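Local coordinates for protein Thf1 (Thermosynechococcus elongatus, PDB 5MJR) that may take part in photosynthetic membrane biogenesis and associates with the FtsH protease complex involved in photosystem II repair in cyanobacteria, at residues 65-70 / 139-144; 113-118 / 157-162. All coordinates share one frame; numbering follows the deposited sequence.

How the interactions relate
Interactions 1 and 2 lie side by side in one all-helical fold, their centres about 12 Å apart, and their segments alternate along the chain. Trp115 of interaction 2 is the main go-between. Its NE1 is probably hydrogen-bonded to Pro67 O at 3.1 Å, while its CZ2 reaches Ser141 OG at 3.1 Å and Leu68 CA at 3.8 Å, so one indole meets both halves of interaction 1. Tyr118 makes a second tie, its OH 3.1 Å from Leu139 N, a probable hydrogen bond. Leu142 of interaction 1 also touches Phe159, extending the apolar core from 65-70 / 139-144 into 113-118 / 157-162.

Interaction 1 of 2, residues 65-70 / 139-144; sequences YSPLFA and LNSLNH
Leu68 and Leu142 make the apolar part of this contact: CD1 of Leu68 lies 3.8 Å from CD2 of Leu142, and the two side chains cross at about a right angle. Leu142 starts out away from 65-70, yet its branched end returns to meet Leu68, and it also packs on Leu156 and Phe159 of helix 150-162.

Around Ser141 the contacts are van der Waals ones with a polar residue. The other branch of Leu68, CD2, lies 3.7 Å from the carbonyl oxygen of Ser141. Nearer the backbone, Ser141 sets its CB against CD of Pro67 at 4.1 Å and its OG 3.5 Å from CB of Leu68. That hydroxyl is hydrogen-bonded to Pro138 O.

The first turn of helix 67-80 is what the loop packs against. Ser66 is the N-cap residue: with chi1 at 71°, its OG sits between the backbone N and the carbonyl carbon and accepts a weak capping hydrogen bond from Leu68 N, at 3.3 Å and 136°. Leu139 to Leu142 form a short 3-10 turn, which runs on into an inverse gamma turn centred on Asn143 and closing at His144.

A water completes the polar side, bridging the segments with three hydrogen bonds. It donates to Ser141 O, and it also bonds Ser66 OG and His144 ND1, each of the three bonds being 2.7 Å long. The water lies in the plane of the imidazole, at its edge. NE2 of the same ring is bonded to Lys147 O, so both ring nitrogens have partners and the ring's rotation is fixed.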
# COMPACT_ATOMS: atom_id res chain seq x y z
N TYR A 65 11.89 1.00 -2.49
CA TYR A 65 10.66 1.70 -2.76
C TYR A 65 10.28 1.62 -4.22
O TYR A 65 11.10 1.70 -5.10
CB TYR A 65 10.83 3.18 -2.43
CG TYR A 65 9.71 4.12 -2.73
CD1 TYR A 65 9.55 4.62 -3.99
CD2 TYR A 65 8.80 4.46 -1.75
CE1 TYR A 65 8.49 5.46 -4.32
CE2 TYR A 65 7.74 5.30 -2.09
CZ TYR A 65 7.55 5.79 -3.34
OH TYR A 65 6.55 6.67 -3.62
N SER A 66 8.95 1.50 -4.47
CA SER A 66 8.42 1.65 -5.79
C SER A 66 7.02 2.20 -5.70
O SER A 66 6.45 2.18 -4.61
CB SER A 66 8.36 0.28 -6.48
OG SER A 66 7.37 -0.53 -5.95
N PRO A 67 6.37 2.57 -6.80
CA PRO A 67 4.97 3.02 -6.75
C PRO A 67 3.99 1.99 -6.28
O PRO A 67 2.89 2.38 -5.83
CB PRO A 67 4.70 3.52 -8.15
CG PRO A 67 6.06 3.91 -8.65
CD PRO A 67 7.02 2.87 -8.08
N LEU A 68 4.33 0.70 -6.36
CA LEU A 68 3.42 -0.34 -5.86
C LEU A 68 3.36 -0.23 -4.30
O LEU A 68 2.30 -0.39 -3.71
CB LEU A 68 3.83 -1.70 -6.30
CG LEU A 68 3.00 -2.89 -5.87
CD1 LEU A 68 1.61 -2.79 -6.46
CD2 LEU A 68 3.66 -4.21 -6.23
N PHE A 69 4.54 -0.08 -3.69
CA PHE A 69 4.56 0.18 -2.25
C PHE A 69 3.84 1.47 -1.87
O PHE A 69 3.07 1.45 -0.90
CB PHE A 69 6.04 0.22 -1.82
CG PHE A 69 6.26 0.63 -0.36
CD1 PHE A 69 6.08 -0.21 0.64
CD2 PHE A 69 6.60 1.93 -0.13
CE1 PHE A 69 6.28 0.26 1.99
CE2 PHE A 69 6.87 2.41 1.13
CZ PHE A 69 6.69 1.55 2.15
N ALA A 70 4.05 2.53 -2.63
CA ALA A 70 3.34 3.76 -2.36
C ALA A 70 1.87 3.58 -2.34
O ALA A 70 1.13 4.03 -1.44
CB ALA A 70 3.74 4.87 -3.29
N LEU A 139 2.91 0.65 -13.94
CA LEU A 139 2.62 -0.78 -14.10
C LEU A 139 3.87 -1.66 -13.98
O LEU A 139 3.84 -2.79 -13.54
CB LEU A 139 1.92 -0.97 -15.47
CG LEU A 139 1.55 -2.40 -15.81
CD1 LEU A 139 0.64 -3.11 -14.82
CD2 LEU A 139 0.99 -2.44 -17.19
N ASN A 140 5.02 -1.11 -14.47
CA ASN A 140 6.26 -1.80 -14.38
C ASN A 140 6.68 -2.29 -12.98
O ASN A 140 7.43 -3.24 -12.82
CB ASN A 140 7.44 -1.00 -14.95
CG ASN A 140 7.72 0.29 -14.18
OD1 ASN A 140 6.86 0.95 -13.65
ND2 ASN A 140 9.04 0.65 -14.16
N SER A 141 6.15 -1.59 -11.95
CA SER A 141 6.38 -1.95 -10.59
C SER A 141 5.71 -3.25 -10.13
O SER A 141 6.02 -3.76 -9.09
CB SER A 141 6.01 -0.81 -9.62
OG SER A 141 4.68 -0.59 -9.46
N LEU A 142 4.81 -3.81 -10.98
CA LEU A 142 4.35 -5.17 -10.71
C LEU A 142 5.42 -6.20 -10.95
O LEU A 142 5.32 -7.35 -10.41
CB LEU A 142 3.16 -5.50 -11.57
CG LEU A 142 1.87 -4.76 -11.28
CD1 LEU A 142 0.72 -5.47 -12.03
CD2 LEU A 142 1.50 -4.45 -9.91
N ASN A 143 6.46 -5.83 -11.70
CA ASN A 143 7.64 -6.68 -11.86
C ASN A 143 8.59 -6.54 -10.67
O ASN A 143 9.69 -6.00 -10.76
CB ASN A 143 8.32 -6.37 -13.18
CG ASN A 143 7.54 -6.84 -14.39
OD1 ASN A 143 6.90 -7.90 -14.31
ND2 ASN A 143 7.62 -6.06 -15.48
N HIS A 144 8.06 -6.94 -9.53
CA HIS A 144 8.69 -6.69 -8.25
C HIS A 144 9.69 -7.78 -7.93
O HIS A 144 9.24 -8.96 -7.75
CB HIS A 144 7.60 -6.70 -7.19
CG HIS A 144 8.12 -6.30 -5.83
ND1 HIS A 144 8.37 -4.98 -5.56
CD2 HIS A 144 8.49 -7.03 -4.78
CE1 HIS A 144 8.88 -4.95 -4.34
NE2 HIS A 144 8.94 -6.17 -3.83
O HOH W 1 7.71 -2.89 -7.17

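Interaction 2 of 2, residues 113-118 / 157-162; sequences ASWQQY and YAFLQE
Phe159 reaches from helix 150-162 to Trp115 and Tyr118 of the loop at 113-118. Its CB points toward the loop, and CG stands anti to the backbone N. The six-membered ring of Trp115 meets the phenyl obliquely, the planes 50° apart and the centroids separated by 5.1 Å. The touching atoms belong to the benzo side of the indole: CE3 comes to 3.4 Å from Phe159 CD1, and CZ3 lies over one face of the phenyl, offset toward its rim.

Tyr118 takes up the rim of the same phenyl. Its CB lies at the edge of the Phe159 ring, in the plane, 3.8 Å from CE1. The two rings make an offset edge-to-face pair with planes at 84°, the edge of Phe159 turned toward the face of Tyr118. Gln117 CG sits over the centre of one face of the tyrosine ring. The polar ends of both loop aromatics are engaged elsewhere, Trp115 NE1 with Pro67 and Tyr118 OH with Ser136 OG as well as Leu139.

Farther along the helix, Glu162 folds over the backbone of the loop. A bend at chi2 (-72°) swings its CD toward Gln116, whose chain is extended beyond CG. Here the carboxylate meets aliphatic carbon, OE2 standing 3.7 Å from CG of Gln116. The amide and carboxylate planes are nearly parallel. OE1 accepts a hydrogen bond from Gln119 NE2, just beyond the loop segment. A backbone hydrogen bond between Glu162 and Gly120 adds a second tie there.

Trp115, Tyr118 and Phe159 together form an aromatic cluster within the apolar core, joining the loop between helices 105-113 and 123-131 to helix 150-162 of this all-helical fold.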
# COMPACT_ATOMS: atom_id res chain seq x y z
N ALA A 113 -1.53 8.05 -7.02
CA ALA A 113 -2.45 8.61 -8.03
C ALA A 113 -2.07 8.19 -9.45
O ALA A 113 -2.90 8.18 -10.36
CB ALA A 113 -2.51 10.13 -7.91
N SER A 114 -0.78 7.94 -9.68
CA SER A 114 -0.29 7.59 -11.05
C SER A 114 -0.93 6.31 -11.57
O SER A 114 -0.91 6.08 -12.78
CB SER A 114 1.23 7.50 -11.10
OG SER A 114 1.77 6.38 -10.45
N TRP A 115 -1.47 5.47 -10.70
CA TRP A 115 -2.16 4.26 -11.14
C TRP A 115 -3.51 4.54 -11.78
O TRP A 115 -4.08 3.64 -12.43
CB TRP A 115 -2.24 3.31 -9.96
CG TRP A 115 -0.96 2.77 -9.46
CD1 TRP A 115 -0.16 3.31 -8.49
CD2 TRP A 115 -0.31 1.57 -9.84
NE1 TRP A 115 0.91 2.54 -8.24
CE2 TRP A 115 0.87 1.44 -9.06
CE3 TRP A 115 -0.58 0.59 -10.78
CZ2 TRP A 115 1.74 0.37 -9.17
CZ3 TRP A 115 0.26 -0.46 -10.92
CH2 TRP A 115 1.43 -0.56 -10.14
N GLN A 116 -4.05 5.73 -11.55
CA GLN A 116 -5.37 6.05 -12.10
C GLN A 116 -5.38 6.11 -13.61
O GLN A 116 -6.44 6.01 -14.22
CB GLN A 116 -5.91 7.32 -11.50
CG GLN A 116 -6.23 7.16 -10.00
CD GLN A 116 -6.50 8.40 -9.29
OE1 GLN A 116 -6.89 9.38 -9.86
NE2 GLN A 116 -6.24 8.39 -7.93
N GLN A 117 -4.19 6.20 -14.23
CA GLN A 117 -4.17 6.20 -15.69
C GLN A 117 -4.64 4.88 -16.25
O GLN A 117 -5.00 4.85 -17.41
CB GLN A 117 -2.81 6.47 -16.21
CG GLN A 117 -1.80 5.41 -15.87
CD GLN A 117 -0.42 5.73 -16.26
OE1 GLN A 117 0.44 6.19 -15.40
NE2 GLN A 117 -0.19 5.59 -17.51
N TYR A 118 -4.73 3.83 -15.46
CA TYR A 118 -5.22 2.49 -15.90
C TYR A 118 -6.70 2.31 -15.78
O TYR A 118 -7.21 1.23 -16.09
CB TYR A 118 -4.41 1.36 -15.27
CG TYR A 118 -2.92 1.53 -15.47
CD1 TYR A 118 -2.30 1.37 -16.70
CD2 TYR A 118 -2.06 1.86 -14.41
CE1 TYR A 118 -1.00 1.55 -16.89
CE2 TYR A 118 -0.75 2.03 -14.60
CZ TYR A 118 -0.17 1.89 -15.85
OH TYR A 118 1.18 2.13 -15.99
N TYR A 157 -4.10 -4.92 -5.15
CA TYR A 157 -5.55 -4.90 -5.10
C TYR A 157 -6.12 -3.55 -5.47
O TYR A 157 -7.10 -3.45 -6.25
CB TYR A 157 -5.99 -5.33 -3.70
CG TYR A 157 -7.49 -5.41 -3.63
CD1 TYR A 157 -8.22 -6.46 -4.10
CD2 TYR A 157 -8.18 -4.40 -2.97
CE1 TYR A 157 -9.59 -6.52 -3.88
CE2 TYR A 157 -9.56 -4.42 -2.80
CZ TYR A 157 -10.25 -5.48 -3.30
OH TYR A 157 -11.62 -5.51 -3.09
N ALA A 158 -5.50 -2.48 -4.96
CA ALA A 158 -5.98 -1.14 -5.32
C ALA A 158 -5.86 -0.83 -6.78
O ALA A 158 -6.73 -0.22 -7.38
CB ALA A 158 -5.26 -0.07 -4.48
N PHE A 159 -4.74 -1.29 -7.38
CA PHE A 159 -4.63 -1.17 -8.83
C PHE A 159 -5.70 -1.94 -9.56
O PHE A 159 -6.32 -1.39 -10.49
CB PHE A 159 -3.23 -1.66 -9.22
CG PHE A 159 -3.10 -2.05 -10.67
CD1 PHE A 159 -3.38 -1.15 -11.70
CD2 PHE A 159 -2.76 -3.32 -11.05
CE1 PHE A 159 -3.26 -1.51 -13.03
CE2 PHE A 159 -2.69 -3.71 -12.39
CZ PHE A 159 -2.95 -2.80 -13.35
N LEU A 160 -5.94 -3.16 -9.14
CA LEU A 160 -6.91 -3.98 -9.84
C LEU A 160 -8.29 -3.35 -9.75
O LEU A 160 -9.10 -3.52 -10.70
CB LEU A 160 -6.88 -5.40 -9.28
CG LEU A 160 -5.64 -6.22 -9.54
CD1 LEU A 160 -5.67 -7.49 -8.75
CD2 LEU A 160 -5.34 -6.40 -11.00
N GLN A 161 -8.57 -2.69 -8.64
CA GLN A 161 -9.82 -1.99 -8.52
C GLN A 161 -10.06 -0.85 -9.56
O GLN A 161 -11.22 -0.54 -9.78
CB GLN A 161 -9.98 -1.45 -7.16
CG GLN A 161 -10.23 -2.43 -6.05
CD GLN A 161 -10.47 -1.76 -4.68
OE1 GLN A 161 -9.58 -1.17 -4.08
NE2 GLN A 161 -11.66 -1.84 -4.21
N GLU A 162 -8.97 -0.30 -10.14
CA GLU A 162 -9.09 0.72 -11.17
C GLU A 162 -9.56 0.13 -12.44
O GLU A 162 -10.09 0.86 -13.25
CB GLU A 162 -7.74 1.38 -11.53
CG GLU A 162 -7.17 2.19 -10.43
CD GLU A 162 -7.86 3.49 -10.12
OE1 GLU A 162 -8.58 4.08 -10.97
OE2 GLU A 162 -7.63 3.89 -8.99